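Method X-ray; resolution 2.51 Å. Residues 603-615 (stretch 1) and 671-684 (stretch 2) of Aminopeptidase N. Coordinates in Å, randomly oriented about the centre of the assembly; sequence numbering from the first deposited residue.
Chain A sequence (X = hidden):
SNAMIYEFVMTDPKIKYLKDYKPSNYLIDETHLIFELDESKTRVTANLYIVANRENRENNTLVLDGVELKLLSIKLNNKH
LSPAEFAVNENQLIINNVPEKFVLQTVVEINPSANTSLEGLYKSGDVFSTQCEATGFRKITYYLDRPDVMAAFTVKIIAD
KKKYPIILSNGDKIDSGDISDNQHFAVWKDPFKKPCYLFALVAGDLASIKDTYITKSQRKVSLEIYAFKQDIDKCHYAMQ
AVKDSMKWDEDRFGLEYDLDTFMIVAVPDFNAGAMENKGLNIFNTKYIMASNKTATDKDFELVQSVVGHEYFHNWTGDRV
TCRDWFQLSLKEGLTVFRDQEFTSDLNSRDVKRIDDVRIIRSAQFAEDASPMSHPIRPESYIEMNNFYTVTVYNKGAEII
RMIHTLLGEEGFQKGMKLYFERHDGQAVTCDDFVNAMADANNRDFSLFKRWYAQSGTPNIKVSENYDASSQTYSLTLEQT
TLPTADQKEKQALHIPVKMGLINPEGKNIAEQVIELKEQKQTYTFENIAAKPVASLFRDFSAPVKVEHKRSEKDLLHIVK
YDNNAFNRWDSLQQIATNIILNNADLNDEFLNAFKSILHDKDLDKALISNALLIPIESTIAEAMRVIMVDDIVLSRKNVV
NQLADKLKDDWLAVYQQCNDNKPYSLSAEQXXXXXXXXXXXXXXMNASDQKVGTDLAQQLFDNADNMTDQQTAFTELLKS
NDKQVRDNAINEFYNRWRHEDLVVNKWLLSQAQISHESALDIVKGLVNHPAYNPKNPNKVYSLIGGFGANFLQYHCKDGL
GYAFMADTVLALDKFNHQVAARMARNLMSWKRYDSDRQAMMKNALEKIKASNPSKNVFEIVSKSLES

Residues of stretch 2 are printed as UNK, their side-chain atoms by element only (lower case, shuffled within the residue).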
ATOM      1  N   LEU A 603      27.900  -3.861   4.253  1.00 75.27           N
ATOM      2  CA  LEU A 603      26.524  -4.161   4.625  1.00 70.23           C
ATOM      3  C   LEU A 603      25.682  -2.938   4.279  1.00 70.16           C
ATOM      4  O   LEU A 603      26.103  -1.805   4.542  1.00 59.55           O
ATOM      5  CB  LEU A 603      26.430  -4.473   6.122  1.00 71.15           C
ATOM      6  CG  LEU A 603      25.114  -5.067   6.636  1.00 79.54           C
ATOM      7  CD1 LEU A 603      24.840  -6.431   6.017  1.00 85.39           C
ATOM      8  CD2 LEU A 603      25.141  -5.168   8.154  1.00 80.41           C
ATOM      9  N   ASP A 604      24.508  -3.164   3.686  1.00 72.13           N
ATOM     10  CA  ASP A 604      23.633  -2.065   3.274  1.00 69.25           C
ATOM     11  C   ASP A 604      23.498  -1.076   4.432  1.00 64.01           C
ATOM     12  O   ASP A 604      23.030  -1.424   5.518  1.00 48.94           O
ATOM     13  CB  ASP A 604      22.256  -2.574   2.824  1.00 70.02           C
ATOM     14  CG  ASP A 604      21.401  -1.480   2.165  1.00 70.92           C
ATOM     15  OD1 ASP A 604      21.471  -0.305   2.590  1.00 58.33           O
ATOM     16  OD2 ASP A 604      20.650  -1.801   1.220  1.00 62.90           O
ATOM     17  N   LYS A 605      23.925   0.156   4.178  1.00 62.34           N
ATOM     18  CA  LYS A 605      23.969   1.199   5.199  1.00 58.16           C
ATOM     19  C   LYS A 605      22.567   1.615   5.649  1.00 59.63           C
ATOM     20  O   LYS A 605      22.394   2.127   6.754  1.00 55.38           O
ATOM     21  CB  LYS A 605      24.731   2.411   4.655  1.00 63.64           C
ATOM     22  CG  LYS A 605      25.610   3.114   5.666  1.00 63.73           C
ATOM     23  CD  LYS A 605      26.898   3.627   5.039  1.00 62.78           C
ATOM     24  CE  LYS A 605      27.856   2.488   4.728  1.00 64.20           C
ATOM     25  NZ  LYS A 605      29.231   2.987   4.460  1.00 65.53           N
ATOM     26  N   ALA A 606      21.575   1.398   4.785  1.00 58.36           N
ATOM     27  CA  ALA A 606      20.178   1.641   5.128  1.00 55.91           C
ATOM     28  C   ALA A 606      19.679   0.578   6.103  1.00 51.03           C
ATOM     29  O   ALA A 606      18.962   0.889   7.055  1.00 42.09           O
ATOM     30  CB  ALA A 606      19.322   1.650   3.872  1.00 61.93           C
ATOM     31  N   LEU A 607      20.053  -0.676   5.849  1.00 50.45           N
ATOM     32  CA  LEU A 607      19.753  -1.785   6.761  1.00 58.73           C
ATOM     33  C   LEU A 607      20.373  -1.552   8.142  1.00 54.60           C
ATOM     34  O   LEU A 607      19.753  -1.850   9.164  1.00 49.23           O
ATOM     35  CB  LEU A 607      20.249  -3.113   6.173  1.00 68.69           C
ATOM     36  CG  LEU A 607      20.424  -4.307   7.116  1.00 83.97           C
ATOM     37  CD1 LEU A 607      19.096  -4.763   7.704  1.00 76.72           C
ATOM     38  CD2 LEU A 607      21.111  -5.438   6.367  1.00102.36           C
ATOM     39  N   ILE A 608      21.597  -1.028   8.160  1.00 53.21           N
ATOM     40  CA  ILE A 608      22.246  -0.622   9.407  1.00 55.75           C
ATOM     41  C   ILE A 608      21.369   0.397  10.153  1.00 53.07           C
ATOM     42  O   ILE A 608      21.129   0.253  11.353  1.00 44.42           O
ATOM     43  CB  ILE A 608      23.662  -0.046   9.151  1.00 56.09           C
ATOM     44  CG1 ILE A 608      24.612  -1.153   8.677  1.00 62.58           C
ATOM     45  CG2 ILE A 608      24.233   0.583  10.413  1.00 62.25           C
ATOM     46  CD1 ILE A 608      25.949  -0.660   8.158  1.00 60.07           C
ATOM     47  N   SER A 609      20.880   1.406   9.430  1.00 46.00           N
ATOM     48  CA  SER A 609      20.014   2.442  10.007  1.00 45.52           C
ATOM     49  C   SER A 609      18.757   1.883  10.681  1.00 48.39           C
ATOM     50  O   SER A 609      18.330   2.400  11.711  1.00 46.71           O
ATOM     51  CB  SER A 609      19.604   3.450   8.929  1.00 48.40           C
ATOM     52  OG  SER A 609      20.704   3.793   8.107  1.00 56.45           O
ATOM     53  N   ASN A 610      18.163   0.845  10.091  1.00 58.30           N
ATOM     54  CA  ASN A 610      16.955   0.217  10.649  1.00 55.55           C
ATOM     55  C   ASN A 610      17.257  -0.605  11.893  1.00 53.07           C
ATOM     56  O   ASN A 610      16.509  -0.555  12.870  1.00 48.62           O
ATOM     57  CB  ASN A 610      16.249  -0.675   9.613  1.00 56.80           C
ATOM     58  CG  ASN A 610      15.035  -0.008   8.993  1.00 62.05           C
ATOM     59  OD1 ASN A 610      13.945  -0.579   8.974  1.00 70.41           O
ATOM     60  ND2 ASN A 610      15.217   1.206   8.491  1.00 59.93           N
ATOM     61  N   ALA A 611      18.349  -1.365  11.842  1.00 50.82           N
ATOM     62  CA  ALA A 611      18.753  -2.218  12.960  1.00 52.71           C
ATOM     63  C   ALA A 611      19.219  -1.408  14.173  1.00 59.07           C
ATOM     64  O   ALA A 611      19.002  -1.821  15.317  1.00 66.89           O
ATOM     65  CB  ALA A 611      19.840  -3.181  12.516  1.00 52.00           C
ATOM     66  N   LEU A 612      19.842  -0.257  13.927  1.00 53.51           N
ATOM     67  CA  LEU A 612      20.386   0.564  15.008  1.00 56.10           C
ATOM     68  C   LEU A 612      19.362   1.519  15.634  1.00 56.20           C
ATOM     69  O   LEU A 612      19.603   2.057  16.719  1.00 43.38           O
ATOM     70  CB  LEU A 612      21.614   1.351  14.528  1.00 58.88           C
ATOM     71  CG  LEU A 612      22.885   0.569  14.166  1.00 51.70           C
ATOM     72  CD1 LEU A 612      24.014   1.542  13.871  1.00 52.33           C
ATOM     73  CD2 LEU A 612      23.317  -0.406  15.250  1.00 48.21           C
ATOM     74  N   LEU A 613      18.230   1.736  14.972  1.00 61.49           N
ATOM     75  CA  LEU A 613      17.180   2.574  15.548  1.00 56.41           C
ATOM     76  C   LEU A 613      16.331   1.724  16.490  1.00 55.38           C
ATOM     77  O   LEU A 613      15.739   0.728  16.074  1.00 51.71           O
ATOM     78  CB  LEU A 613      16.325   3.215  14.452  1.00 67.29           C
ATOM     79  CG  LEU A 613      15.605   4.524  14.805  1.00 75.43           C
ATOM     80  CD1 LEU A 613      16.543   5.541  15.449  1.00 77.28           C
ATOM     81  CD2 LEU A 613      14.960   5.111  13.556  1.00 69.29           C
ATOM     82  N   ILE A 614      16.295   2.123  17.761  1.00 61.24           N
ATOM     83  CA  ILE A 614      15.566   1.393  18.804  1.00 62.30           C
ATOM     84  C   ILE A 614      14.059   1.442  18.499  1.00 60.89           C
ATOM     85  O   ILE A 614      13.542   2.507  18.141  1.00 54.80           O
ATOM     86  CB  ILE A 614      15.857   1.993  20.209  1.00 62.71           C
ATOM     87  CG1 ILE A 614      17.339   1.839  20.576  1.00 61.76           C
ATOM     88  CG2 ILE A 614      15.007   1.343  21.294  1.00 61.69           C
ATOM     89  CD1 ILE A 614      17.748   0.437  20.982  1.00 59.46           C
ATOM     90  N   PRO A 615      13.351   0.295  18.629  1.00 49.26           N
ATOM     91  CA  PRO A 615      11.914   0.280  18.319  1.00 47.83           C
ATOM     92  C   PRO A 615      11.157   1.413  19.005  1.00 50.64           C
ATOM     93  O   PRO A 615      11.342   1.641  20.205  1.00 44.77           O
ATOM     94  CB  PRO A 615      11.436  -1.069  18.867  1.00 43.54           C
ATOM     95  CG  PRO A 615      12.645  -1.931  18.906  1.00 46.24           C
ATOM     96  CD  PRO A 615      13.845  -1.037  19.034  1.00 48.80           C
ATOM     97  N   UNK A 671      21.465   7.535  -0.862  1.00 43.46           N
ATOM     98  CA  UNK A 671      20.251   7.497  -0.058  1.00 45.68           C
ATOM     99  C   UNK A 671      20.523   6.820   1.289  1.00 48.21           C
ATOM    100  O   UNK A 671      20.158   7.357   2.339  1.00 47.92           O
ATOM    101  c   UNK A 671      19.109   6.781  -0.817  1.00 47.26           C
ATOM    102  c   UNK A 671      17.913   6.835  -3.078  1.00 51.46           C
ATOM    103  c   UNK A 671      18.698   7.610  -2.041  1.00 47.09           C
ATOM    104  c   UNK A 671      17.899   6.566   0.084  1.00 48.10           C
ATOM    105  N   UNK A 672      21.169   5.655   1.251  1.00 51.76           N
ATOM    106  CA  UNK A 672      21.481   4.879   2.460  1.00 50.29           C
ATOM    107  C   UNK A 672      22.433   5.618   3.396  1.00 50.91           C
ATOM    108  O   UNK A 672      22.341   5.484   4.619  1.00 48.72           O
ATOM    109  c   UNK A 672      22.076   3.531   2.079  1.00 50.57           C
ATOM    110  N   UNK A 673      23.350   6.381   2.800  1.00 56.53           N
ATOM    111  CA  UNK A 673      24.303   7.224   3.534  1.00 53.75           C
ATOM    112  C   UNK A 673      23.531   8.253   4.360  1.00 49.52           C
ATOM    113  O   UNK A 673      23.766   8.399   5.563  1.00 44.26           O
ATOM    114  n   UNK A 673      29.984   7.727   2.387  1.00 70.88           N
ATOM    115  c   UNK A 673      28.959   8.679   1.871  1.00 75.07           C
ATOM    116  c   UNK A 673      27.576   8.077   1.635  1.00 63.97           C
ATOM    117  c   UNK A 673      26.729   7.948   2.902  1.00 57.90           C
ATOM    118  c   UNK A 673      25.246   7.938   2.545  1.00 55.90           C
ATOM    119  N   UNK A 674      22.588   8.931   3.702  1.00 47.17           N
ATOM    120  CA  UNK A 674      21.805  10.014   4.308  1.00 41.59           C
ATOM    121  C   UNK A 674      20.948   9.595   5.496  1.00 44.26           C
ATOM    122  O   UNK A 674      20.673  10.408   6.381  1.00 42.12           O
ATOM    123  c   UNK A 674      21.549  11.805   2.485  1.00 44.67           C
ATOM    124  n   UNK A 674      20.095  10.837  -1.586  1.00 53.85           N
ATOM    125  c   UNK A 674      20.897  10.677   3.265  1.00 42.94           C
ATOM    126  n   UNK A 674      21.758  12.269  -0.921  1.00 67.29           N
ATOM    127  c   UNK A 674      20.633  11.615  -0.652  1.00 55.79           C
ATOM    128  n   UNK A 674      20.038  11.731   0.536  1.00 54.90           N
ATOM    129  c   UNK A 674      20.526  12.552   1.644  1.00 47.70           C
ATOM    130  N   UNK A 675      20.501   8.346   5.519  1.00 47.98           N
ATOM    131  CA  UNK A 675      19.662   7.905   6.629  1.00 54.04           C
ATOM    132  C   UNK A 675      20.477   7.366   7.800  1.00 47.37           C
ATOM    133  O   UNK A 675      20.110   7.602   8.950  1.00 52.80           O
ATOM    134  c   UNK A 675      18.567   6.933   6.187  1.00 58.04           C
ATOM    135  c   UNK A 675      16.959   5.520   4.017  1.00 79.35           C
ATOM    136  c   UNK A 675      17.809   4.833   5.082  1.00 78.42           C
ATOM    137  c   UNK A 675      19.017   5.668   5.485  1.00 67.27           C
ATOM    138  n   UNK A 675      15.868   4.647   3.509  1.00 78.95           N
ATOM    139  N   UNK A 676      21.583   6.676   7.527  1.00 45.11           N
ATOM    140  CA  UNK A 676      22.511   6.314   8.603  1.00 43.50           C
ATOM    141  C   UNK A 676      23.081   7.582   9.236  1.00 44.79           C
ATOM    142  O   UNK A 676      23.239   7.658  10.457  1.00 45.77           O
ATOM    143  c   UNK A 676      23.877   4.098  10.226  1.00 47.17           C
ATOM    144  c   UNK A 676      25.825   4.236   8.674  1.00 43.33           C
ATOM    145  c   UNK A 676      24.612   4.971   9.219  1.00 42.69           C
ATOM    146  c   UNK A 676      23.655   5.430   8.106  1.00 43.97           C
ATOM    147  N   UNK A 677      23.394   8.566   8.394  1.00 40.87           N
ATOM    148  CA  UNK A 677      23.788   9.890   8.865  1.00 37.97           C
ATOM    149  C   UNK A 677      22.749  10.459   9.837  1.00 38.47           C
ATOM    150  O   UNK A 677      23.105  11.005  10.880  1.00 41.13           O
ATOM    151  c   UNK A 677      23.645  13.211   5.810  1.00 52.65           C
ATOM    152  c   UNK A 677      24.658  13.161   6.938  1.00 49.59           C
ATOM    153  c   UNK A 677      23.982  10.839   7.680  1.00 38.58           C
ATOM    154  c   UNK A 677      24.183  12.290   8.086  1.00 45.25           C
ATOM    155  n   UNK A 677      23.886  14.394   4.939  1.00 59.31           N
ATOM    156  N   UNK A 678      21.470  10.332   9.481  1.00 37.94           N
ATOM    157  CA  UNK A 678      20.369  10.800  10.320  1.00 36.75           C
ATOM    158  C   UNK A 678      20.226  10.033  11.624  1.00 40.24           C
ATOM    159  O   UNK A 678      19.969  10.633  12.672  1.00 44.87           O
ATOM    160  N   UNK A 679      20.380   8.711  11.563  1.00 39.09           N
ATOM    161  CA  UNK A 679      20.337   7.875  12.768  1.00 39.41           C
ATOM    162  C   UNK A 679      21.444   8.286  13.733  1.00 42.94           C
ATOM    163  O   UNK A 679      21.209   8.420  14.934  1.00 52.92           O
ATOM    164  c   UNK A 679      20.656   5.547  13.715  1.00 36.32           C
ATOM    165  c   UNK A 679      20.479   6.374  12.441  1.00 36.91           C
ATOM    166  c   UNK A 679      19.268   5.892  11.658  1.00 37.27           C
ATOM    167  N   UNK A 680      22.646   8.482  13.199  1.00 43.63           N
ATOM    168  CA  UNK A 680      23.773   8.968  13.992  1.00 47.01           C
ATOM    169  C   UNK A 680      23.433  10.278  14.692  1.00 43.17           C
ATOM    170  O   UNK A 680      23.636  10.410  15.896  1.00 44.82           O
ATOM    171  c   UNK A 680      25.012   9.165  13.112  1.00 49.71           C
ATOM    172  s   UNK A 680      25.739   7.628  12.510  1.00 48.10           S
ATOM    173  N   UNK A 681      22.899  11.231  13.933  1.00 45.02           N
ATOM    174  CA  UNK A 681      22.578  12.559  14.462  1.00 51.45           C
ATOM    175  C   UNK A 681      21.500  12.546  15.555  1.00 47.23           C
ATOM    176  O   UNK A 681      21.497  13.425  16.419  1.00 47.47           O
ATOM    177  c   UNK A 681      21.894  14.970  13.701  1.00 53.84           C
ATOM    178  c   UNK A 681      22.162  13.505  13.324  1.00 52.87           C
ATOM    179  c   UNK A 681      21.500  15.771  12.470  1.00 51.52           C
ATOM    180  c   UNK A 681      23.096  15.598  14.394  1.00 54.76           C
ATOM    181  N   UNK A 682      20.595  11.567  15.520  1.00 43.22           N
ATOM    182  CA  UNK A 682      19.559  11.444  16.553  1.00 46.51           C
ATOM    183  C   UNK A 682      20.167  10.973  17.868  1.00 45.64           C
ATOM    184  O   UNK A 682      19.760  11.429  18.934  1.00 44.08           O
ATOM    185  o   UNK A 682      18.668   9.145  16.440  1.00 53.74           O
ATOM    186  c   UNK A 682      18.413  10.506  16.120  1.00 53.21           C
ATOM    187  N   UNK A 683      21.145  10.072  17.787  1.00 43.65           N
ATOM    188  CA  UNK A 683      21.852   9.611  18.982  1.00 42.69           C
ATOM    189  C   UNK A 683      22.752  10.690  19.588  1.00 45.82           C
ATOM    190  O   UNK A 683      22.995  10.686  20.792  1.00 48.92           O
ATOM    191  c   UNK A 683      21.569   6.465  19.930  1.00 35.67           C
ATOM    192  c   UNK A 683      20.369   4.737  18.788  1.00 35.67           C
ATOM    193  c   UNK A 683      21.859   7.090  18.718  1.00 36.06           C
ATOM    194  c   UNK A 683      20.645   5.341  17.574  1.00 35.32           C
ATOM    195  c   UNK A 683      22.670   8.359  18.681  1.00 38.53           C
ATOM    196  c   UNK A 683      21.384   6.510  17.546  1.00 33.92           C
ATOM    197  o   UNK A 683      19.630   3.577  18.818  1.00 37.44           O
ATOM    198  c   UNK A 683      20.827   5.296  19.970  1.00 35.82           C
ATOM    199  N   UNK A 684      23.243  11.608  18.760  1.00 43.79           N
ATOM    200  CA  UNK A 684      24.020  12.744  19.258  1.00 49.36           C
ATOM    201  C   UNK A 684      23.152  13.739  20.054  1.00 50.33           C
ATOM    202  O   UNK A 684      23.656  14.441  20.943  1.00 50.50           O
ATOM    203  c   UNK A 684      24.738  13.454  18.102  1.00 50.81           C
ATOM    204  c   UNK A 684      25.802  12.630  17.354  1.00 53.32           C
ATOM    205  c   UNK A 684      26.963  12.233  18.264  1.00 50.10           C
ATOM    206  c   UNK A 684      26.307  13.388  16.131  1.00 48.79           C
TER

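Stretch 2 is helical throughout and runs beside the helix formed by residues 605-612, the two axes 25° from parallel and 7.9 Å apart at their closest. Position 671 carries four carbons, forked at the first, with one arm two carbons long; its end leads away from stretch 1, and the pattern is that of isoleucine, I671. At 672 there is a single carbon, directed toward stretch 1. It lies 3.8 Å, CB to CB, from A606, and 3.9 Å separates it from CB of K605; the backbones come close here too, with CA of A606 4.4 Å from CA of 672. One carbon means alanine, A672.

Position 673 has four carbons in a row ending in nitrogen and points away: K673, whose amine is hydrogen-bonded elsewhere in the structure. Three carbons, a nitrogen and a carbon bearing two more nitrogens identify 674 as arginine; R674 also points away and makes no contact with stretch 1. Another four-carbon chain ending in nitrogen occupies 675, but this one starts toward stretch 1, and one of its carbons lies against CB of A606. It is lysine, K675, and its CD packs 3.7 Å from CB of A606.

At 676, four carbons fork at the second and reach K605 and I608, as a leucine does. CD2 of L676 is 3.2 Å from CG of K605, a tight approach, while its CD1 is 3.5 Å from CG2 of I608. Position 677, again four carbons in a row ending in nitrogen, is K677, its end led away from the contact. No side-chain atoms follow CA at 678, which is therefore glycine, G678.

The side chain of 679 is one carbon carrying two more, pointing toward stretch 1, where its carbons reach S609 and L612: valine. CG2 of V679 lies 3.6 Å from O of S609, and its CG1 is 4.4 Å from CB of L612. A carbon followed by sulfur makes 680 cysteine, C680, which does not touch stretch 1. The four carbons of 681, forked at the second, give L681, out of reach. One carbon and one oxygen, the oxygen near L613, mark 682 as serine; OG of S682 donates to O of V679 at 3.0 Å, within its own helix, and sits 4.3 Å from CD1 of L613. At 683 a carbon leads to a six-carbon ring bearing an oxygen that meets O of L612, hence tyrosine, and OH of Y683 donates a 2.6 Å hydrogen bond to O of L612. The last, 684, has four carbons forked at the second: L684, distant from stretch 1.

The contact works by close helix packing secured at one end. S609 is the knob, seated among A672, K675, L676 and V679; its OG donates to O of K605 at 2.7 Å, within its own helix. Small side chains at A606 and A672 accompany the near approach of the backbones, and L676 and V679 add apolar packing against I608, L612 and L613. At L612, Y683 supplies the single hydrogen bond between the stretches.

Stretch 2 (671-684) IAKRKLKGVCLSYL
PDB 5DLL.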